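Local coordinates for agmatinase (Deinococcus radiodurans, PDB 1WOH), which probably hydrolyses agmatine to putrescine and urea, as a two-manganese enzyme of the arginase (ureohydrolase) family, at residues A[159-162]-A[163-167]; A[189-192]-A[193-197]; A[247-250]-A[251-255]; A[202-205]-A[206-209]. All coordinates share one frame; numbering follows the deposited sequence.

Contact 1 (A[159-162]-A[163-167]); sequences NSSP and FRRAC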
ATOM      1  N   ASN A 159     -15.421 -17.798  14.721  1.00 10.03           N
ATOM      2  CA  ASN A 159     -15.180 -18.515  13.478  1.00 10.98           C
ATOM      3  C   ASN A 159     -14.463 -19.843  13.720  1.00 11.00           C
ATOM      4  O   ASN A 159     -14.128 -20.559  12.773  1.00 10.82           O
ATOM      5  CB  ASN A 159     -14.399 -17.643  12.478  1.00 11.76           C
ATOM      6  CG  ASN A 159     -13.031 -17.213  12.988  1.00 14.44           C
ATOM      7  OD1 ASN A 159     -12.793 -17.204  14.197  1.00 17.73           O
ATOM      8  ND2 ASN A 159     -12.128 -16.871  12.080  1.00 11.18           N
ATOM      9  N   SER A 160     -14.071 -20.066  14.791  1.00 11.46           N
ATOM     10  CA  SER A 160     -13.418 -21.340  15.091  1.00 11.77           C
ATOM     11  C   SER A 160     -14.456 -22.409  15.469  1.00 10.88           C
ATOM     12  O   SER A 160     -14.101 -23.570  15.694  1.00 10.72           O
ATOM     13  CB  SER A 160     -12.431 -21.177  16.254  1.00 12.03           C
ATOM     14  OG  SER A 160     -11.400 -20.264  15.931  1.00 12.98           O
ATOM     15  N   SER A 161     -15.730 -22.021  15.515  1.00 11.21           N
ATOM     16  CA  SER A 161     -16.809 -22.936  15.910  1.00 11.72           C
ATOM     17  C   SER A 161     -17.963 -23.200  14.930  1.00 11.03           C
ATOM     18  O   SER A 161     -18.902 -23.914  15.284  1.00 12.76           O
ATOM     19  CB  SER A 161     -17.457 -22.432  17.206  1.00 11.09           C
ATOM     20  OG  SER A 161     -16.515 -22.233  18.241  1.00 13.31           O
ATOM     21  N   PRO A 162     -17.908 -22.676  13.695  1.00 11.60           N
ATOM     22  CA  PRO A 162     -19.052 -22.940  12.813  1.00 12.10           C
ATOM     23  C   PRO A 162     -19.538 -24.369  12.598  1.00 13.33           C
ATOM     24  O   PRO A 162     -20.747 -24.616  12.599  1.00 11.51           O
ATOM     25  CB  PRO A 162     -18.651 -22.252  11.511  1.00 13.78           C
ATOM     26  CG  PRO A 162     -17.174 -22.387  11.502  1.00 12.16           C
ATOM     27  CD  PRO A 162     -16.806 -22.056  12.937  1.00  9.69           C
ATOM     28  N   PHE A 163     -18.622 -25.311  12.406  1.00 11.98           N
ATOM     29  CA  PHE A 163     -19.050 -26.684  12.173  1.00 13.26           C
ATOM     30  C   PHE A 163     -19.518 -27.400  13.427  1.00 12.61           C
ATOM     31  O   PHE A 163     -20.273 -28.367  13.350  1.00 13.95           O
ATOM     32  CB  PHE A 163     -17.942 -27.459  11.460  1.00 11.55           C
ATOM     33  CG  PHE A 163     -17.645 -26.923  10.094  1.00 14.10           C
ATOM     34  CD1 PHE A 163     -16.452 -26.256   9.835  1.00 14.55           C
ATOM     35  CD2 PHE A 163     -18.594 -27.020   9.082  1.00 12.72           C
ATOM     36  CE1 PHE A 163     -16.210 -25.686   8.577  1.00 13.63           C
ATOM     37  CE2 PHE A 163     -18.365 -26.456   7.823  1.00 13.41           C
ATOM     38  CZ  PHE A 163     -17.169 -25.787   7.573  1.00 12.96           C
ATOM     39  N   ARG A 164     -19.087 -26.911  14.584  1.00 12.61           N
ATOM     40  CA  ARG A 164     -19.500 -27.495  15.852  1.00 14.08           C
ATOM     41  C   ARG A 164     -20.944 -27.045  16.080  1.00 12.35           C
ATOM     42  O   ARG A 164     -21.806 -27.846  16.457  1.00 13.12           O
ATOM     43  CB  ARG A 164     -18.591 -26.995  16.983  1.00 11.69           C
ATOM     44  CG  ARG A 164     -18.760 -27.736  18.307  1.00 12.97           C
ATOM     45  CD  ARG A 164     -18.402 -29.214  18.172  1.00 13.15           C
ATOM     46  NE  ARG A 164     -18.406 -29.893  19.467  1.00 15.30           N
ATOM     47  CZ  ARG A 164     -17.361 -29.963  20.289  1.00 16.28           C
ATOM     48  NH1 ARG A 164     -16.198 -29.406  19.961  1.00 17.30           N
ATOM     49  NH2 ARG A 164     -17.486 -30.576  21.457  1.00 16.33           N
ATOM     50  N   ARG A 165     -21.206 -25.762  15.830  1.00 14.09           N
ATOM     51  CA  ARG A 165     -22.547 -25.206  15.986  1.00 12.38           C
ATOM     52  C   ARG A 165     -23.476 -25.847  14.956  1.00 13.66           C
ATOM     53  O   ARG A 165     -24.622 -26.171  15.253  1.00 13.64           O
ATOM     54  CB  ARG A 165     -22.533 -23.691  15.773  1.00 14.34           C
ATOM     55  CG  ARG A 165     -21.772 -22.895  16.830  1.00 13.70           C
ATOM     56  CD  ARG A 165     -22.505 -22.923  18.174  1.00 14.39           C
ATOM     57  NE  ARG A 165     -22.186 -24.107  18.963  1.00 16.11           N
ATOM     58  CZ  ARG A 165     -21.029 -24.292  19.588  1.00 15.39           C
ATOM     59  NH1 ARG A 165     -20.082 -23.366  19.519  1.00 15.48           N
ATOM     60  NH2 ARG A 165     -20.815 -25.401  20.285  1.00 14.85           N
ATOM     61  N   ALA A 166     -22.965 -26.030  13.742  1.00 13.09           N
ATOM     62  CA  ALA A 166     -23.753 -26.632  12.675  1.00 14.91           C
ATOM     63  C   ALA A 166     -24.216 -28.043  13.044  1.00 15.89           C
ATOM     64  O   ALA A 166     -25.400 -28.374  12.918  1.00 17.19           O
ATOM     65  CB  ALA A 166     -22.933 -26.664  11.374  1.00 12.72           C
ATOM     66  N   CYS A 167     -23.285 -28.874  13.495  1.00 18.58           N
ATOM     67  CA  CYS A 167     -23.619 -30.244  13.848  1.00 19.92           C
ATOM     68  C   CYS A 167     -24.626 -30.351  14.975  1.00 22.47           C
ATOM     69  O   CYS A 167     -25.532 -31.180  14.923  1.00 19.78           O
ATOM     70  CB  CYS A 167     -22.350 -31.031  14.189  1.00 21.07           C
ATOM     71  SG  CYS A 167     -21.396 -31.498  12.714  1.00 19.52           S
TER
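Pro-162 and Phe-163 sit side by side in the first turn of helix 162-169, and Ser-161 stands at the N-cap just before them. The helix starts on the carbonyl of Ser-161: its O accepts from Arg-165 N at 3.0 Å, the N-H pointing almost straight at it (169°) and the donor lying nearly on the line of the C=O bond. Arg-164 N adds a weak, bent bond to the same oxygen. One residue on, Pro-162 O takes Ala-166 N at 2.9 Å. With no N-H to offer, Pro-162 suits the first helical position, where a backbone donor would have no earlier helical carbonyl to meet. Its ring lies against the next residue, CG 4.3 Å from the ring atom CD1 of Phe-163, and also touches Ser-124 of helix 124-128. Because CG of Phe-163 stands opposite its own carbonyl carbon (chi1 -64°), the ring reaches the buried face of the helix, against Val-139 and Ile-176, and meets the ring of His-121 with the planes at about 85°. Ser-161 OG does not cap the helix; it bonds to the carbonyl of Thr-149. Alongside, the doubly bent chain of Arg-165 brings NH1 to 3.6 Å from Ser-161 CB, while its guanidinium holds salt bridges to Glu-168 and Asp-150 and a bond to Lys-156 O. Since His-121 is a manganese ligand, as is Asp-147 near the Pro-162 ring, this helix N-terminus with proline at N1 probably forms part of the second shell of the binuclear manganese site of the arginase fold.

Contact 2 (A[189-192]-A[193-197]); sequences EAVA and AARAR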
ATOM      1  N   GLU A 189      -9.594 -30.910  22.041  1.00 14.00           N
ATOM      2  CA  GLU A 189     -10.970 -31.324  22.290  1.00 13.34           C
ATOM      3  C   GLU A 189     -11.735 -31.338  20.972  1.00 14.78           C
ATOM      4  O   GLU A 189     -12.532 -32.237  20.717  1.00 15.26           O
ATOM      5  CB  GLU A 189     -11.643 -30.352  23.271  1.00 14.00           C
ATOM      6  CG  GLU A 189     -13.016 -30.789  23.815  1.00 14.89           C
ATOM      7  CD  GLU A 189     -14.134 -30.744  22.787  1.00 16.57           C
ATOM      8  OE1 GLU A 189     -14.130 -29.839  21.921  1.00 17.26           O
ATOM      9  OE2 GLU A 189     -15.039 -31.605  22.857  1.00 18.58           O
ATOM     10  N   ALA A 190     -11.483 -30.335  20.136  1.00 14.63           N
ATOM     11  CA  ALA A 190     -12.158 -30.235  18.848  1.00 13.95           C
ATOM     12  C   ALA A 190     -11.736 -31.377  17.927  1.00 11.22           C
ATOM     13  O   ALA A 190     -12.576 -31.997  17.277  1.00 12.13           O
ATOM     14  CB  ALA A 190     -11.849 -28.890  18.193  1.00 12.93           C
ATOM     15  N   VAL A 191     -10.437 -31.648  17.863  1.00 12.42           N
ATOM     16  CA  VAL A 191      -9.938 -32.728  17.010  1.00 12.91           C
ATOM     17  C   VAL A 191     -10.478 -34.082  17.470  1.00 15.69           C
ATOM     18  O   VAL A 191     -10.943 -34.885  16.659  1.00 14.74           O
ATOM     19  CB  VAL A 191      -8.392 -32.774  17.009  1.00 13.18           C
ATOM     20  CG1 VAL A 191      -7.900 -33.984  16.224  1.00 12.48           C
ATOM     21  CG2 VAL A 191      -7.839 -31.494  16.393  1.00 11.85           C
ATOM     22  N   ALA A 192     -10.428 -34.326  18.776  1.00 14.77           N
ATOM     23  CA  ALA A 192     -10.913 -35.584  19.333  1.00 15.31           C
ATOM     24  C   ALA A 192     -12.426 -35.736  19.149  1.00 14.53           C
ATOM     25  O   ALA A 192     -12.914 -36.834  18.874  1.00 15.89           O
ATOM     26  CB  ALA A 192     -10.548 -35.677  20.812  1.00 15.82           C
ATOM     27  N   ALA A 193     -13.170 -34.644  19.308  1.00 14.74           N
ATOM     28  CA  ALA A 193     -14.615 -34.702  19.140  1.00 14.68           C
ATOM     29  C   ALA A 193     -14.946 -34.998  17.681  1.00 16.41           C
ATOM     30  O   ALA A 193     -15.838 -35.795  17.385  1.00 15.11           O
ATOM     31  CB  ALA A 193     -15.261 -33.383  19.568  1.00 15.66           C
ATOM     32  N   ALA A 194     -14.229 -34.352  16.767  1.00 14.58           N
ATOM     33  CA  ALA A 194     -14.475 -34.582  15.348  1.00 14.89           C
ATOM     34  C   ALA A 194     -14.176 -36.042  14.996  1.00 15.11           C
ATOM     35  O   ALA A 194     -14.947 -36.678  14.282  1.00 15.97           O
ATOM     36  CB  ALA A 194     -13.612 -33.649  14.499  1.00 13.16           C
ATOM     37  N   ARG A 195     -13.062 -36.571  15.496  1.00 16.65           N
ATOM     38  CA  ARG A 195     -12.706 -37.959  15.208  1.00 17.78           C
ATOM     39  C   ARG A 195     -13.721 -38.924  15.825  1.00 19.46           C
ATOM     40  O   ARG A 195     -14.106 -39.914  15.202  1.00 20.92           O
ATOM     41  CB  ARG A 195     -11.306 -38.289  15.738  1.00 17.35           C
ATOM     42  CG  ARG A 195     -10.167 -37.591  15.003  1.00 21.66           C
ATOM     43  CD  ARG A 195      -8.825 -38.142  15.451  1.00 23.42           C
ATOM     44  NE  ARG A 195      -7.695 -37.427  14.869  1.00 24.82           N
ATOM     45  CZ  ARG A 195      -7.397 -37.419  13.573  1.00 27.43           C
ATOM     46  NH1 ARG A 195      -8.149 -38.088  12.705  1.00 27.89           N
ATOM     47  NH2 ARG A 195      -6.336 -36.746  13.146  1.00 29.53           N
ATOM     48  N   ALA A 196     -14.155 -38.629  17.047  1.00 19.17           N
ATOM     49  CA  ALA A 196     -15.111 -39.484  17.741  1.00 19.37           C
ATOM     50  C   ALA A 196     -16.480 -39.507  17.058  1.00 19.04           C
ATOM     51  O   ALA A 196     -17.259 -40.440  17.261  1.00 20.33           O
ATOM     52  CB  ALA A 196     -15.249 -39.042  19.202  1.00 17.24           C
ATOM     53  N   ARG A 197     -16.764 -38.482  16.254  1.00 20.18           N
ATOM     54  CA  ARG A 197     -18.024 -38.374  15.511  1.00 19.33           C
ATOM     55  C   ARG A 197     -17.882 -39.025  14.135  1.00 18.59           C
ATOM     56  O   ARG A 197     -18.827 -39.025  13.339  1.00 17.48           O
ATOM     57  CB  ARG A 197     -18.420 -36.909  15.295  1.00 21.39           C
ATOM     58  CG  ARG A 197     -18.852 -36.157  16.527  1.00 25.72           C
ATOM     59  CD  ARG A 197     -19.236 -34.732  16.160  1.00 25.74           C
ATOM     60  NE  ARG A 197     -20.419 -34.679  15.307  1.00 26.62           N
ATOM     61  CZ  ARG A 197     -21.641 -34.377  15.736  1.00 25.34           C
ATOM     62  NH1 ARG A 197     -21.848 -34.093  17.014  1.00 23.85           N
ATOM     63  NH2 ARG A 197     -22.656 -34.363  14.885  1.00 25.40           N
TER
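Val-191 lays its CG1 methyl alongside the stem of Arg-195, 3.7 Å from NE, the two side chains running the same way from successive turns of helix 188-196. The arginine is stretched from CG to NE, and its CG also rests 3.3 Å from the backbone oxygen of Val-191, so the aliphatic part hugs the turn before it while the guanidinium carries on past the valine. Both side chains also lean on Ile-201 of the next strand, and Val-191 touches Leu-69 of a second subunit.

On another side of the helix Glu-189 spans one turn. Its CG stands opposite the backbone N (chi1 -170°) and the chain bends at the next bond, bringing OE2 to 3.7 Å from Ala-193 CB. The polar partner of the carboxylate is Arg-164 of helix 162-169, in a salt bridge to OE1, and Arg-164 packs on Ala-193 as well. A regular ladder underlies all this: Ala-193 N bonds to Glu-189 O at 2.9 Å, and the following three donors, Ala-194 N, Arg-195 N and Ala-196 N, repeat the step onto Ala-190 O, Val-191 O and Ala-192 O. Two of the alanines, Ala-190 and Ala-194, lie on the buried side, resting on Thr-149 and Phe-148. At the far end Arg-197 N is shared between Ala-194 O at 3.2 Å and, weakly, Ala-193 O. This is the connecting helix of a beta-alpha-beta crossover, carrying the chain from strand 173-181 to the parallel strand 200-203 within the alpha/beta fold of the arginase family.

Contact 3 (A[247-250]-A[251-255]); sequences DGLT and YAQGM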
ATOM      1  N   ASP A 247       2.801 -23.522   3.734  1.00  9.54           N
ATOM      2  CA  ASP A 247       2.700 -24.823   3.082  1.00 11.47           C
ATOM      3  C   ASP A 247       1.276 -25.337   2.938  1.00 12.49           C
ATOM      4  O   ASP A 247       0.907 -26.340   3.547  1.00 13.89           O
ATOM      5  CB  ASP A 247       3.540 -25.838   3.848  1.00 10.71           C
ATOM      6  CG  ASP A 247       4.955 -25.351   4.088  1.00 15.35           C
ATOM      7  OD1 ASP A 247       5.675 -25.102   3.092  1.00 11.75           O
ATOM      8  OD2 ASP A 247       5.338 -25.211   5.272  1.00 13.64           O
ATOM      9  N   GLY A 248       0.485 -24.647   2.124  1.00 11.13           N
ATOM     10  CA  GLY A 248      -0.891 -25.046   1.913  1.00 10.37           C
ATOM     11  C   GLY A 248      -1.137 -25.572   0.513  1.00 10.13           C
ATOM     12  O   GLY A 248      -0.200 -25.901  -0.224  1.00  9.31           O
ATOM     13  N   LEU A 249      -2.411 -25.646   0.151  1.00  8.59           N
ATOM     14  CA  LEU A 249      -2.837 -26.134  -1.152  1.00  8.61           C
ATOM     15  C   LEU A 249      -2.491 -25.180  -2.276  1.00  9.56           C
ATOM     16  O   LEU A 249      -2.622 -23.973  -2.124  1.00  8.13           O
ATOM     17  CB  LEU A 249      -4.356 -26.296  -1.184  1.00  7.64           C
ATOM     18  CG  LEU A 249      -5.027 -27.258  -0.217  1.00  9.50           C
ATOM     19  CD1 LEU A 249      -6.516 -27.014  -0.233  1.00 10.44           C
ATOM     20  CD2 LEU A 249      -4.705 -28.697  -0.619  1.00 11.17           C
ATOM     21  N   THR A 250      -2.052 -25.714  -3.410  1.00 10.24           N
ATOM     22  CA  THR A 250      -1.822 -24.843  -4.556  1.00 10.55           C
ATOM     23  C   THR A 250      -3.241 -24.725  -5.103  1.00 10.19           C
ATOM     24  O   THR A 250      -4.142 -25.476  -4.682  1.00  9.75           O
ATOM     25  CB  THR A 250      -0.960 -25.507  -5.651  1.00 11.10           C
ATOM     26  OG1 THR A 250      -1.622 -26.688  -6.109  1.00 11.05           O
ATOM     27  CG2 THR A 250       0.413 -25.869  -5.119  1.00 14.30           C
ATOM     28  N   TYR A 251      -3.460 -23.798  -6.025  1.00 10.73           N
ATOM     29  CA  TYR A 251      -4.785 -23.641  -6.610  1.00 11.33           C
ATOM     30  C   TYR A 251      -5.172 -24.971  -7.267  1.00 11.53           C
ATOM     31  O   TYR A 251      -6.293 -25.451  -7.114  1.00 11.33           O
ATOM     32  CB  TYR A 251      -4.775 -22.522  -7.663  1.00 10.08           C
ATOM     33  CG  TYR A 251      -6.097 -22.331  -8.391  1.00 10.37           C
ATOM     34  CD1 TYR A 251      -6.963 -21.294  -8.049  1.00 12.00           C
ATOM     35  CD2 TYR A 251      -6.486 -23.201  -9.421  1.00 12.52           C
ATOM     36  CE1 TYR A 251      -8.188 -21.125  -8.710  1.00 11.29           C
ATOM     37  CE2 TYR A 251      -7.704 -23.043 -10.088  1.00 13.08           C
ATOM     38  CZ  TYR A 251      -8.549 -22.003  -9.728  1.00 13.57           C
ATOM     39  OH  TYR A 251      -9.758 -21.840 -10.373  1.00 13.61           O
ATOM     40  N   ALA A 252      -4.226 -25.571  -7.989  1.00 10.79           N
ATOM     41  CA  ALA A 252      -4.483 -26.834  -8.682  1.00 11.02           C
ATOM     42  C   ALA A 252      -4.909 -27.971  -7.751  1.00 10.11           C
ATOM     43  O   ALA A 252      -5.815 -28.735  -8.067  1.00 11.90           O
ATOM     44  CB  ALA A 252      -3.247 -27.245  -9.483  1.00 11.13           C
ATOM     45  N   GLN A 253      -4.260 -28.090  -6.602  1.00 10.17           N
ATOM     46  CA  GLN A 253      -4.610 -29.156  -5.666  1.00 11.59           C
ATOM     47  C   GLN A 253      -6.008 -28.956  -5.091  1.00 10.95           C
ATOM     48  O   GLN A 253      -6.804 -29.899  -5.015  1.00 12.02           O
ATOM     49  CB  GLN A 253      -3.597 -29.208  -4.529  1.00 10.87           C
ATOM     50  CG  GLN A 253      -2.203 -29.578  -4.964  1.00 11.86           C
ATOM     51  CD  GLN A 253      -1.230 -29.470  -3.819  1.00 16.31           C
ATOM     52  OE1 GLN A 253      -1.223 -28.470  -3.102  1.00 15.15           O
ATOM     53  NE2 GLN A 253      -0.398 -30.498  -3.639  1.00 18.33           N
ATOM     54  N   GLY A 254      -6.302 -27.731  -4.671  1.00 11.34           N
ATOM     55  CA  GLY A 254      -7.615 -27.453  -4.119  1.00 10.85           C
ATOM     56  C   GLY A 254      -8.685 -27.746  -5.156  1.00 12.33           C
ATOM     57  O   GLY A 254      -9.722 -28.343  -4.857  1.00 11.08           O
ATOM     58  N   MET A 255      -8.424 -27.327  -6.390  1.00 12.59           N
ATOM     59  CA  MET A 255      -9.360 -27.528  -7.489  1.00 13.71           C
ATOM     60  C   MET A 255      -9.543 -29.008  -7.835  1.00 15.03           C
ATOM     61  O   MET A 255     -10.646 -29.434  -8.184  1.00 15.10           O
ATOM     62  CB  MET A 255      -8.884 -26.742  -8.718  1.00 14.59           C
ATOM     63  CG  MET A 255      -9.962 -26.473  -9.760  1.00 16.77           C
ATOM     64  SD  MET A 255     -11.405 -25.634  -9.070  1.00 20.00           S
ATOM     65  CE  MET A 255     -12.612 -26.947  -9.201  1.00 16.39           C
TER
HETATM   66  O   HOH W   1       1.304 -27.725  -2.277  1.00 21.87           O
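Thr-250 and Gln-253 cross at about a right angle and grip each other twice, forming a capping box at the start of helix 251-264. In one direction Thr-250 OG1 accepts from Gln-253 N at 3.0 Å. The threonine torsion makes this possible: OG1 sits between the backbone N and the carbonyl carbon (chi1 60°), the crowded position, facing the first turn. In the other direction Gln-253 OE1 accepts from Thr-250 N at 2.9 Å, the N-H aimed within 18° of straight and the donor tilted slightly from the plane of the amide. The glutamine reaches back by running extended beyond CG, which passes 3.2 Å from Thr-250 OG1. Gly-254 N, bonded to Thr-250 O at 3.1 Å, starts the helical ladder. Leu-249 meets the glutamine side chain at a slant, its CD2 methyl 4.1 Å from Gln-253 CB, while its CD1 covers Gly-254 CA. A water lies 2.8 Å from Gln-253 OE1 and 3.1 Å from Gly-248 O, though it cannot serve all its neighbours at once. A leucine in place of Gln-253 would probably leave the Thr-250 N-H without its acceptor and take from this water one of its partners, undoing half of the box. Ala-252 N bonds to Asp-247 OD1 of a third subunit, so the helix start also serves a subunit interface. Within the chain, Leu-249 and Gln-253 lean on Met-204 and Val-207 of helix 204-209, whereas Tyr-251 and Met-255 pack against helix 284-302, where Glu-295 takes the tyrosine hydroxyl.

Contact 4 (A[202-205]-A[206-209]); sequences IPMD and DVTA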
ATOM      1  N   ILE A 202      -7.995 -34.754   7.079  1.00 14.11           N
ATOM      2  CA  ILE A 202      -6.897 -34.975   6.144  1.00 14.24           C
ATOM      3  C   ILE A 202      -5.895 -33.823   6.186  1.00 12.57           C
ATOM      4  O   ILE A 202      -6.104 -32.780   5.569  1.00 13.49           O
ATOM      5  CB  ILE A 202      -7.430 -35.143   4.696  1.00 13.85           C
ATOM      6  CG1 ILE A 202      -8.484 -36.259   4.656  1.00 15.39           C
ATOM      7  CG2 ILE A 202      -6.282 -35.492   3.756  1.00 15.31           C
ATOM      8  CD1 ILE A 202      -9.163 -36.440   3.293  1.00 15.56           C
ATOM      9  N   PRO A 203      -4.793 -33.997   6.929  1.00 13.84           N
ATOM     10  CA  PRO A 203      -3.751 -32.970   7.055  1.00 14.82           C
ATOM     11  C   PRO A 203      -3.158 -32.638   5.688  1.00 15.72           C
ATOM     12  O   PRO A 203      -3.172 -33.473   4.786  1.00 16.45           O
ATOM     13  CB  PRO A 203      -2.723 -33.629   7.970  1.00 16.02           C
ATOM     14  CG  PRO A 203      -3.537 -34.621   8.757  1.00 17.01           C
ATOM     15  CD  PRO A 203      -4.446 -35.193   7.716  1.00 15.77           C
ATOM     16  N   MET A 204      -2.643 -31.421   5.535  1.00 15.80           N
ATOM     17  CA  MET A 204      -2.040 -31.008   4.268  1.00 17.71           C
ATOM     18  C   MET A 204      -0.884 -31.942   3.904  1.00 18.60           C
ATOM     19  O   MET A 204      -0.643 -32.209   2.728  1.00 17.57           O
ATOM     20  CB  MET A 204      -1.528 -29.568   4.374  1.00 16.23           C
ATOM     21  CG  MET A 204      -0.908 -29.017   3.102  1.00 14.12           C
ATOM     22  SD  MET A 204      -2.061 -28.939   1.721  1.00 11.79           S
ATOM     23  CE  MET A 204      -0.963 -29.325   0.361  1.00 13.93           C
ATOM     24  N   ASP A 205      -0.168 -32.436   4.913  1.00 20.48           N
ATOM     25  CA  ASP A 205       0.950 -33.344   4.665  1.00 25.03           C
ATOM     26  C   ASP A 205       0.533 -34.585   3.871  1.00 24.32           C
ATOM     27  O   ASP A 205       1.324 -35.121   3.094  1.00 24.26           O
ATOM     28  CB  ASP A 205       1.600 -33.782   5.981  1.00 30.01           C
ATOM     29  CG  ASP A 205       2.409 -32.677   6.628  1.00 34.39           C
ATOM     30  OD1 ASP A 205       3.230 -32.052   5.924  1.00 37.69           O
ATOM     31  OD2 ASP A 205       2.230 -32.440   7.842  1.00 39.37           O
ATOM     32  N   ASP A 206      -0.700 -35.044   4.073  1.00 23.96           N
ATOM     33  CA  ASP A 206      -1.196 -36.217   3.357  1.00 24.63           C
ATOM     34  C   ASP A 206      -1.452 -35.855   1.903  1.00 22.99           C
ATOM     35  O   ASP A 206      -1.221 -36.661   0.998  1.00 23.01           O
ATOM     36  CB  ASP A 206      -2.490 -36.737   3.988  1.00 26.14           C
ATOM     37  CG  ASP A 206      -2.277 -37.285   5.387  1.00 29.95           C
ATOM     38  OD1 ASP A 206      -1.108 -37.424   5.806  1.00 31.33           O
ATOM     39  OD2 ASP A 206      -3.283 -37.584   6.067  1.00 31.75           O
ATOM     40  N   VAL A 207      -1.946 -34.641   1.682  1.00 20.28           N
ATOM     41  CA  VAL A 207      -2.212 -34.168   0.330  1.00 18.98           C
ATOM     42  C   VAL A 207      -0.897 -34.144  -0.438  1.00 20.01           C
ATOM     43  O   VAL A 207      -0.830 -34.560  -1.596  1.00 18.91           O
ATOM     44  CB  VAL A 207      -2.804 -32.743   0.346  1.00 18.91           C
ATOM     45  CG1 VAL A 207      -2.975 -32.228  -1.066  1.00 18.72           C
ATOM     46  CG2 VAL A 207      -4.141 -32.748   1.061  1.00 18.57           C
ATOM     47  N   THR A 208       0.147 -33.643   0.212  1.00 19.56           N
ATOM     48  CA  THR A 208       1.459 -33.558  -0.415  1.00 20.35           C
ATOM     49  C   THR A 208       2.033 -34.949  -0.664  1.00 21.40           C
ATOM     50  O   THR A 208       2.549 -35.237  -1.742  1.00 22.01           O
ATOM     51  CB  THR A 208       2.438 -32.763   0.471  1.00 20.38           C
ATOM     52  OG1 THR A 208       1.936 -31.432   0.654  1.00 18.12           O
ATOM     53  CG2 THR A 208       3.825 -32.692  -0.177  1.00 21.39           C
ATOM     54  N   ALA A 209       1.926 -35.810   0.339  1.00 21.29           N
ATOM     55  CA  ALA A 209       2.452 -37.165   0.255  1.00 23.92           C
ATOM     56  C   ALA A 209       1.765 -38.063  -0.769  1.00 24.58           C
ATOM     57  O   ALA A 209       2.426 -38.842  -1.453  1.00 27.05           O
ATOM     58  CB  ALA A 209       2.397 -37.819   1.633  1.00 23.51           C
TER
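Asp-206 N hydrogen-bonds back to Pro-203 O at 3.0 Å, a three-residue step, the donor standing well above the carbonyl plane, and the chain passes from strand 200-203 into helix 204-209. This is a strand-to-helix turn at the outermost strand, within this chain, of the parallel sheet of the arginase fold, with Pro-203 at the N-cap. Regular helical bonds follow, Thr-208 N to Met-204 O and Ala-209 N to Asp-205 O. The side chain of Asp-206 folds back over this turn: with CG opposite the carbonyl carbon (chi1 -66°), OD2 comes 3.1 Å from Pro-203 CD, while CB rests 4.0 Å from Ile-202 CG2. Carboxylates of Asp-205 and Asp-206 in the first turn would be expected to sit favourably with the helix dipole. With an alanine for Asp-206 the carboxylate is gone, and the Pro-203 ring would probably lose its cover at CD and the helix start a favourable charge. On the buried side Ile-202 CG2 meets Val-207 CG2 at 4.4 Å, and both residues pack on Val-179 and Val-214. Met-204, doubly bent, curls its thioether forward along the helix and sets its CE methyl 3.8 Å from Val-207 CG1 and 3.6 Å from Thr-208 OG1.

In the fold
Contacts 1, 3 and 4 are all helix starts, whereas contact 2 lies along a helix that is already running. They fall into two touching pairs. Contacts 1 and 2 meet through a salt bridge between two helices; contacts 3 and 4 meet through van der Waals packing round one methionine, partly on a leucine and partly on oxygens of the loop and the capping glutamine. Strand 200-203 links the pairs, since helix 188-196 of contact 2 leads into it and contact 4 leaves it. Contact 1 is the most buried and lies nearest the manganese ligands; contact 2 is open along much of one side. Only contact 3 caps its helix with side chains; contact 1 has a proline as the first helical residue, contact 4 one at the N-cap.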